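Local coordinates for viral CASP8 and FADD-like apoptosis regulator (Molluscum contagiosum virus subtype 1, PDB 2BBR), which inhibits death-receptor-induced apoptosis by interfering with caspase-8 recruitment and activation at the death-inducing signalling complex, and suppresses host NF-kappa-B activation, at residues R14-E19 / K74-L79; M63-Q68 / G83-L88. All blocks are in the same frame, centred on the assembly; numbering follows the deposited sequence.

Contact 1 (R14-E19 / K74-L79)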
ATOM      1  N   ARG A  14       2.224 -16.289  10.603  1.00 24.03           N
ATOM      2  CA  ARG A  14       2.476 -15.600  11.867  1.00 23.92           C
ATOM      3  C   ARG A  14       3.964 -15.620  12.186  1.00 23.08           C
ATOM      4  O   ARG A  14       4.502 -14.676  12.767  1.00 22.85           O
ATOM      5  CB  ARG A  14       1.695 -16.251  13.015  1.00 26.97           C
ATOM      6  CG  ARG A  14       0.241 -15.808  13.117  1.00 29.98           C
ATOM      7  CD  ARG A  14      -0.617 -16.422  12.025  1.00 33.20           C
ATOM      8  NE  ARG A  14      -0.811 -17.856  12.225  1.00 35.37           N
ATOM      9  CZ  ARG A  14      -1.453 -18.388  13.262  1.00 36.72           C
ATOM     10  NH1 ARG A  14      -1.969 -17.606  14.202  1.00 37.22           N
ATOM     11  NH2 ARG A  14      -1.579 -19.705  13.359  1.00 37.41           N
ATOM     12  N   HIS A  15       4.629 -16.701  11.798  1.00 20.50           N
ATOM     13  CA  HIS A  15       6.056 -16.835  12.033  1.00 16.86           C
ATOM     14  C   HIS A  15       6.795 -15.839  11.138  1.00 17.07           C
ATOM     15  O   HIS A  15       7.769 -15.209  11.548  1.00 15.67           O
ATOM     16  CB  HIS A  15       6.488 -18.272  11.734  1.00 16.71           C
ATOM     17  CG  HIS A  15       7.946 -18.521  11.939  1.00 14.04           C
ATOM     18  ND1 HIS A  15       8.859 -18.478  10.909  1.00 14.52           N
ATOM     19  CD2 HIS A  15       8.651 -18.818  13.056  1.00 14.98           C
ATOM     20  CE1 HIS A  15      10.064 -18.741  11.381  1.00 15.30           C
ATOM     21  NE2 HIS A  15       9.965 -18.951  12.681  1.00 16.05           N
ATOM     22  N   LEU A  16       6.315 -15.694   9.911  1.00 17.61           N
ATOM     23  CA  LEU A  16       6.912 -14.755   8.972  1.00 19.00           C
ATOM     24  C   LEU A  16       6.810 -13.325   9.514  1.00 18.56           C
ATOM     25  O   LEU A  16       7.735 -12.528   9.360  1.00 18.07           O
ATOM     26  CB  LEU A  16       6.201 -14.856   7.618  1.00 20.75           C
ATOM     27  CG  LEU A  16       6.605 -13.861   6.527  1.00 21.05           C
ATOM     28  CD1 LEU A  16       8.094 -13.960   6.258  1.00 23.16           C
ATOM     29  CD2 LEU A  16       5.810 -14.140   5.262  1.00 22.72           C
ATOM     30  N   LEU A  17       5.691 -13.014  10.165  1.00 17.86           N
ATOM     31  CA  LEU A  17       5.463 -11.676  10.712  1.00 19.36           C
ATOM     32  C   LEU A  17       6.460 -11.235  11.778  1.00 19.53           C
ATOM     33  O   LEU A  17       6.662 -10.038  11.985  1.00 19.38           O
ATOM     34  CB  LEU A  17       4.048 -11.573  11.285  1.00 21.33           C
ATOM     35  CG  LEU A  17       2.889 -11.621  10.288  1.00 21.55           C
ATOM     36  CD1 LEU A  17       1.571 -11.493  11.038  1.00 23.83           C
ATOM     37  CD2 LEU A  17       3.038 -10.499   9.270  1.00 23.03           C
ATOM     38  N   GLU A  18       7.071 -12.194  12.462  1.00 19.32           N
ATOM     39  CA  GLU A  18       8.044 -11.876  13.499  1.00 19.53           C
ATOM     40  C   GLU A  18       9.270 -11.216  12.881  1.00 18.57           C
ATOM     41  O   GLU A  18      10.129 -10.689  13.591  1.00 18.29           O
ATOM     42  CB  GLU A  18       8.462 -13.150  14.237  1.00 22.85           C
ATOM     43  CG  GLU A  18       7.337 -13.813  15.013  1.00 26.75           C
ATOM     44  CD  GLU A  18       7.753 -15.135  15.626  1.00 29.82           C
ATOM     45  OE1 GLU A  18       8.743 -15.155  16.387  1.00 32.65           O
ATOM     46  OE2 GLU A  18       7.086 -16.154  15.349  1.00 31.81           O
ATOM     47  N   GLU A  19       9.344 -11.240  11.555  1.00 16.75           N
ATOM     48  CA  GLU A  19      10.475 -10.655  10.852  1.00 15.48           C
ATOM     49  C   GLU A  19      10.257  -9.206  10.439  1.00 14.84           C
ATOM     50  O   GLU A  19      11.183  -8.555   9.971  1.00 14.91           O
ATOM     51  CB  GLU A  19      10.812 -11.490   9.613  1.00 16.11           C
ATOM     52  CG  GLU A  19      11.209 -12.923   9.930  1.00 19.96           C
ATOM     53  CD  GLU A  19      12.390 -12.999  10.877  1.00 23.38           C
ATOM     54  OE1 GLU A  19      13.468 -12.470  10.528  1.00 25.45           O
ATOM     55  OE2 GLU A  19      12.242 -13.585  11.971  1.00 25.48           O
ATOM     56  N   LYS A  74      13.312 -15.002  -0.608  1.00  9.40           N
ATOM     57  CA  LYS A  74      14.216 -16.131  -0.805  1.00 10.85           C
ATOM     58  C   LYS A  74      14.047 -17.223   0.253  1.00 10.85           C
ATOM     59  O   LYS A  74      13.834 -18.389  -0.078  1.00 11.47           O
ATOM     60  CB  LYS A  74      15.680 -15.671  -0.804  1.00 11.08           C
ATOM     61  CG  LYS A  74      16.136 -14.968  -2.076  1.00 15.56           C
ATOM     62  CD  LYS A  74      17.618 -14.608  -2.008  1.00 15.17           C
ATOM     63  CE  LYS A  74      17.883 -13.539  -0.959  1.00 15.24           C
ATOM     64  NZ  LYS A  74      19.337 -13.292  -0.763  1.00 15.92           N
ATOM     65  N   SER A  75      14.126 -16.846   1.526  1.00 11.93           N
ATOM     66  CA  SER A  75      14.037 -17.835   2.596  1.00 13.03           C
ATOM     67  C   SER A  75      12.689 -18.521   2.771  1.00 13.66           C
ATOM     68  O   SER A  75      12.638 -19.697   3.131  1.00 15.52           O
ATOM     69  CB  SER A  75      14.458 -17.215   3.931  1.00 13.36           C
ATOM     70  OG  SER A  75      13.513 -16.261   4.383  1.00 14.50           O
ATOM     71  N   ARG A  76      11.602 -17.803   2.511  1.00 13.05           N
ATOM     72  CA  ARG A  76      10.275 -18.377   2.683  1.00 14.82           C
ATOM     73  C   ARG A  76       9.632 -18.926   1.420  1.00 13.97           C
ATOM     74  O   ARG A  76       8.830 -19.859   1.491  1.00 15.74           O
ATOM     75  CB  ARG A  76       9.340 -17.343   3.309  1.00 16.58           C
ATOM     76  CG  ARG A  76       9.768 -16.871   4.690  1.00 19.85           C
ATOM     77  CD  ARG A  76       9.864 -18.038   5.655  1.00 22.06           C
ATOM     78  NE  ARG A  76       9.892 -17.604   7.048  1.00 22.38           N
ATOM     79  CZ  ARG A  76      10.864 -16.881   7.596  1.00 21.57           C
ATOM     80  NH1 ARG A  76      11.904 -16.502   6.869  1.00 21.28           N
ATOM     81  NH2 ARG A  76      10.795 -16.542   8.877  1.00 22.54           N
ATOM     82  N   PHE A  77       9.976 -18.363   0.266  1.00 13.52           N
ATOM     83  CA  PHE A  77       9.371 -18.825  -0.975  1.00 14.60           C
ATOM     84  C   PHE A  77      10.353 -19.259  -2.058  1.00 14.54           C
ATOM     85  O   PHE A  77       9.936 -19.699  -3.130  1.00 15.25           O
ATOM     86  CB  PHE A  77       8.429 -17.744  -1.514  1.00 15.26           C
ATOM     87  CG  PHE A  77       7.322 -17.383  -0.560  1.00 14.68           C
ATOM     88  CD1 PHE A  77       7.349 -16.190   0.152  1.00 15.90           C
ATOM     89  CD2 PHE A  77       6.261 -18.258  -0.355  1.00 16.42           C
ATOM     90  CE1 PHE A  77       6.333 -15.875   1.055  1.00 16.72           C
ATOM     91  CE2 PHE A  77       5.243 -17.952   0.544  1.00 17.14           C
ATOM     92  CZ  PHE A  77       5.278 -16.759   1.250  1.00 17.01           C
ATOM     93  N   GLY A  78      11.649 -19.149  -1.774  1.00 13.74           N
ATOM     94  CA  GLY A  78      12.662 -19.541  -2.741  1.00 13.89           C
ATOM     95  C   GLY A  78      12.603 -18.732  -4.022  1.00 12.68           C
ATOM     96  O   GLY A  78      12.980 -19.217  -5.093  1.00 15.99           O
ATOM     97  N   LEU A  79      12.146 -17.491  -3.916  1.00 12.14           N
ATOM     98  CA  LEU A  79      12.024 -16.630  -5.081  1.00 11.47           C
ATOM     99  C   LEU A  79      13.020 -15.489  -5.116  1.00 11.38           C
ATOM    100  O   LEU A  79      13.268 -14.826  -4.110  1.00 12.33           O
ATOM    101  CB  LEU A  79      10.617 -16.031  -5.148  1.00 12.20           C
ATOM    102  CG  LEU A  79       9.442 -16.980  -5.371  1.00 11.14           C
ATOM    103  CD1 LEU A  79       8.134 -16.214  -5.255  1.00 14.53           C
ATOM    104  CD2 LEU A  79       9.563 -17.635  -6.734  1.00 14.48           C
TER
HETATM  105  O   HOH W   1       7.809 -18.771   8.261  1.00 18.89           O
HETATM  106  O   HOH W   2      12.849 -16.389  10.837  1.00 45.57           O

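Contact 2 (M63-Q68 / G83-L88)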
ATOM      1  N   MET A  63       3.258  -8.691  -1.197  1.00  9.61           N
ATOM      2  CA  MET A  63       3.472  -7.915   0.016  1.00 10.27           C
ATOM      3  C   MET A  63       4.956  -7.796   0.324  1.00  9.98           C
ATOM      4  O   MET A  63       5.456  -6.704   0.586  1.00 10.97           O
ATOM      5  CB  MET A  63       2.770  -8.563   1.205  1.00  9.97           C
ATOM      6  CG  MET A  63       1.263  -8.490   1.149  1.00 11.01           C
ATOM      7  SD  MET A  63       0.532  -9.315   2.559  1.00 14.31           S
ATOM      8  CE  MET A  63      -1.205  -9.219   2.135  1.00 12.79           C
ATOM      9  N   LEU A  64       5.661  -8.922   0.296  1.00  9.88           N
ATOM     10  CA  LEU A  64       7.092  -8.899   0.590  1.00  9.78           C
ATOM     11  C   LEU A  64       7.867  -8.085  -0.443  1.00  9.66           C
ATOM     12  O   LEU A  64       8.817  -7.382  -0.101  1.00 10.59           O
ATOM     13  CB  LEU A  64       7.643 -10.326   0.674  1.00 10.46           C
ATOM     14  CG  LEU A  64       7.092 -11.166   1.834  1.00 11.08           C
ATOM     15  CD1 LEU A  64       7.644 -12.582   1.750  1.00 12.31           C
ATOM     16  CD2 LEU A  64       7.460 -10.518   3.164  1.00 12.07           C
ATOM     17  N   TYR A  65       7.466  -8.179  -1.705  1.00  9.87           N
ATOM     18  CA  TYR A  65       8.138  -7.420  -2.751  1.00  9.70           C
ATOM     19  C   TYR A  65       7.974  -5.920  -2.509  1.00 10.71           C
ATOM     20  O   TYR A  65       8.939  -5.158  -2.574  1.00 10.84           O
ATOM     21  CB  TYR A  65       7.563  -7.774  -4.119  1.00 11.31           C
ATOM     22  CG  TYR A  65       8.264  -7.063  -5.252  1.00 11.36           C
ATOM     23  CD1 TYR A  65       9.407  -7.603  -5.837  1.00 12.37           C
ATOM     24  CD2 TYR A  65       7.812  -5.824  -5.711  1.00 13.09           C
ATOM     25  CE1 TYR A  65      10.085  -6.928  -6.850  1.00 13.87           C
ATOM     26  CE2 TYR A  65       8.484  -5.142  -6.723  1.00 13.77           C
ATOM     27  CZ  TYR A  65       9.620  -5.703  -7.286  1.00 12.84           C
ATOM     28  OH  TYR A  65      10.295  -5.030  -8.281  1.00 15.54           O
ATOM     29  N   VAL A  66       6.745  -5.500  -2.227  1.00 11.27           N
ATOM     30  CA  VAL A  66       6.472  -4.092  -1.978  1.00 11.97           C
ATOM     31  C   VAL A  66       7.278  -3.585  -0.781  1.00 12.73           C
ATOM     32  O   VAL A  66       7.710  -2.434  -0.764  1.00 13.45           O
ATOM     33  CB  VAL A  66       4.958  -3.858  -1.743  1.00 13.87           C
ATOM     34  CG1 VAL A  66       4.704  -2.421  -1.307  1.00 15.96           C
ATOM     35  CG2 VAL A  66       4.187  -4.157  -3.023  1.00 16.17           C
ATOM     36  N   LEU A  67       7.485  -4.448   0.211  1.00 12.31           N
ATOM     37  CA  LEU A  67       8.256  -4.092   1.404  1.00 12.80           C
ATOM     38  C   LEU A  67       9.752  -4.206   1.132  1.00 12.33           C
ATOM     39  O   LEU A  67      10.577  -3.900   1.995  1.00 13.93           O
ATOM     40  CB  LEU A  67       7.895  -5.010   2.577  1.00 14.46           C
ATOM     41  CG  LEU A  67       6.500  -4.924   3.199  1.00 17.36           C
ATOM     42  CD1 LEU A  67       6.374  -5.957   4.308  1.00 18.37           C
ATOM     43  CD2 LEU A  67       6.267  -3.529   3.749  1.00 18.44           C
ATOM     44  N   GLN A  68      10.092  -4.663  -0.067  1.00 12.50           N
ATOM     45  CA  GLN A  68      11.482  -4.822  -0.472  1.00 13.74           C
ATOM     46  C   GLN A  68      12.226  -5.824   0.404  1.00 12.64           C
ATOM     47  O   GLN A  68      13.426  -5.682   0.640  1.00 14.26           O
ATOM     48  CB  GLN A  68      12.193  -3.467  -0.445  1.00 17.84           C
ATOM     49  CG  GLN A  68      11.633  -2.469  -1.448  1.00 22.38           C
ATOM     50  CD  GLN A  68      11.881  -2.887  -2.884  1.00 24.89           C
ATOM     51  OE1 GLN A  68      13.022  -2.912  -3.345  1.00 27.91           O
ATOM     52  NE2 GLN A  68      10.812  -3.226  -3.599  1.00 27.01           N
ATOM     53  N   GLY A  83      11.643 -13.587  -9.857  1.00 13.40           N
ATOM     54  CA  GLY A  83      10.610 -14.589  -9.659  1.00 14.00           C
ATOM     55  C   GLY A  83       9.386 -13.964  -9.013  1.00 11.82           C
ATOM     56  O   GLY A  83       8.246 -14.296  -9.346  1.00 13.18           O
ATOM     57  N   ALA A  84       9.623 -13.044  -8.084  1.00 11.58           N
ATOM     58  CA  ALA A  84       8.535 -12.366  -7.395  1.00 11.09           C
ATOM     59  C   ALA A  84       7.817 -11.399  -8.336  1.00 11.44           C
ATOM     60  O   ALA A  84       6.598 -11.260  -8.282  1.00 11.99           O
ATOM     61  CB  ALA A  84       9.076 -11.615  -6.185  1.00 11.90           C
ATOM     62  N   GLU A  85       8.575 -10.733  -9.200  1.00 12.21           N
ATOM     63  CA  GLU A  85       7.977  -9.788 -10.135  1.00 11.21           C
ATOM     64  C   GLU A  85       7.003 -10.475 -11.091  1.00 11.98           C
ATOM     65  O   GLU A  85       6.090  -9.841 -11.617  1.00 12.37           O
ATOM     66  CB  GLU A  85       9.079  -9.029 -10.888  1.00 12.47           C
ATOM     67  CG  GLU A  85       9.883  -8.137  -9.946  1.00 13.47           C
ATOM     68  CD  GLU A  85      11.079  -7.459 -10.586  1.00 13.26           C
ATOM     69  OE1 GLU A  85      11.660  -8.018 -11.534  1.00 15.58           O
ATOM     70  OE2 GLU A  85      11.452  -6.371 -10.107  1.00 15.65           O
ATOM     71  N   GLN A  86       7.173 -11.776 -11.293  1.00 11.24           N
ATOM     72  CA  GLN A  86       6.269 -12.512 -12.168  1.00 12.70           C
ATOM     73  C   GLN A  86       4.880 -12.644 -11.547  1.00 12.65           C
ATOM     74  O   GLN A  86       3.910 -12.924 -12.249  1.00 14.24           O
ATOM     75  CB  GLN A  86       6.825 -13.903 -12.477  1.00 13.41           C
ATOM     76  CG  GLN A  86       7.965 -13.897 -13.483  1.00 12.74           C
ATOM     77  CD  GLN A  86       7.549 -13.302 -14.816  1.00 11.69           C
ATOM     78  OE1 GLN A  86       6.503 -13.653 -15.357  1.00 12.69           O
ATOM     79  NE2 GLN A  86       8.364 -12.401 -15.352  1.00 12.36           N
ATOM     80  N   LEU A  87       4.778 -12.426 -10.237  1.00 12.71           N
ATOM     81  CA  LEU A  87       3.492 -12.541  -9.551  1.00 13.35           C
ATOM     82  C   LEU A  87       2.809 -11.211  -9.263  1.00 12.55           C
ATOM     83  O   LEU A  87       1.674 -11.187  -8.782  1.00 13.50           O
ATOM     84  CB  LEU A  87       3.653 -13.317  -8.239  1.00 14.10           C
ATOM     85  CG  LEU A  87       4.262 -14.716  -8.360  1.00 14.86           C
ATOM     86  CD1 LEU A  87       4.115 -15.444  -7.033  1.00 15.46           C
ATOM     87  CD2 LEU A  87       3.577 -15.499  -9.469  1.00 17.59           C
ATOM     88  N   LEU A  88       3.484 -10.104  -9.548  1.00 13.51           N
ATOM     89  CA  LEU A  88       2.892  -8.799  -9.293  1.00 14.26           C
ATOM     90  C   LEU A  88       1.612  -8.608 -10.102  1.00 13.45           C
ATOM     91  O   LEU A  88       1.562  -8.928 -11.294  1.00 13.99           O
ATOM     92  CB  LEU A  88       3.893  -7.688  -9.621  1.00 15.52           C
ATOM     93  CG  LEU A  88       5.117  -7.608  -8.702  1.00 16.21           C
ATOM     94  CD1 LEU A  88       6.109  -6.602  -9.259  1.00 17.52           C
ATOM     95  CD2 LEU A  88       4.682  -7.207  -7.297  1.00 18.16           C
TER

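Contact 1 (R14-E19 / K74-L79)
Arg76, near the end of helix 70-77, reaches across to residues 14-19 and meets His15 and Leu16 of helix 10-17, and Glu19 just beyond them. Its chain bends early, at chi2 (-59°), and then runs out alongside Leu16. The two side chains pass in opposite directions. Leu16 CD1 touches Arg76 CG at 3.7 Å and also sits over one face of the guanidinium, displaced toward its rim. The aliphatic part of the arginine and one side of its flat head therefore rest on the same leucine branch.

The polar end of Arg76 meets His15 and Glu19. His15 extends with CG anti to its backbone N (chi1 180°), which brings its ND1 to 3.4 Å from Arg76 NH2. The ring and guanidinium planes are 45° apart, and His15 ND1 lies at the guanidinium edge, near its plane. One water links the two groups, bound to Arg76 NE at 2.7 Å and to His15 ND1 at 2.9 Å. Glu19 brings its CG within 3.8 Å of Arg76 NH2. Glu19 OE2 stays 4.5 Å from Arg76 NH2, too far for a salt bridge. A second water accepts from Arg76 NH2 at 2.8 Å and makes a weak bond to Glu19 OE2.

Further out, Arg76 NH1 makes a weak bond to Ser75 OG at the guanidinium edge. Leu16 and Glu19 also touch Leu72 one turn earlier on helix 70-77, while the carbonyl oxygen of Glu19 accepts from Arg69.

All three guanidinium nitrogens thus have a polar partner, two of them water. Two waters help join Arg76 to His15 and Glu19. The positive charge of Arg76 would probably favour the ionised form of Glu19, acting through space and through the water.

Contact 2 (M63-Q68 / G83-L88)
Tyr65 of helix 57-66 lies against Ala84 and Glu85 of helix 81-85 and Leu88 in the turn after it. From CB, which points toward the other segment, CG is anti to the backbone N (chi1 -177°). Tyr65 CG itself meets Leu88 CD2. Tyr65 CD1 is 4.0 Å from Ala84 CB, which approaches the ring obliquely. Farther along, Tyr65 CE1 comes to 3.3 Å from Glu85 CG. Tyr65 CD2 meets both methyls of Leu88, and Tyr65 CE2 meets Leu88 CD1. Leu88 CD1 lies over one face, 4.1 Å from the Tyr65 ring centroid, a CH-pi contact.

At the tip, Tyr65 OH donates to Glu85 OE2 at 2.5 Å, a short bond. The oxygen uses its anti lone pair, and the carboxylate is turned 56° from the ring. Lys81 makes a salt bridge to the same OE2, so this oxygen has two partners. Leu88 also borders a bound azide, with Arg95 and Lys98.

Past helix 57-66, Gln68 has positive phi and closes a Schellman motif. The contact packs the short helix 81-85 onto a helix of the first death effector domain, part of the all-helical death fold.

Contact 1 and contact 2 lie on the same side of the chain's centre, their own centres about 13 Å apart. In chain order the segments run 14-19, 63-68, 74-79, 83-88, so the two contacts interleave. They meet through Leu64 of contact 2, whose CD1 touches Phe77 CE1 of contact 1 at 3.6 Å and lies near Leu16. Both are partly buried, each with one buried residue among those that touch. Contact 1 is nearer the surface: two of its four touching residues are exposed, and waters lie between Arg76 and its polar neighbours, one of them held weakly by Glu19. In contact 2 none is exposed, and a direct hydrogen bond accompanies apolar packing.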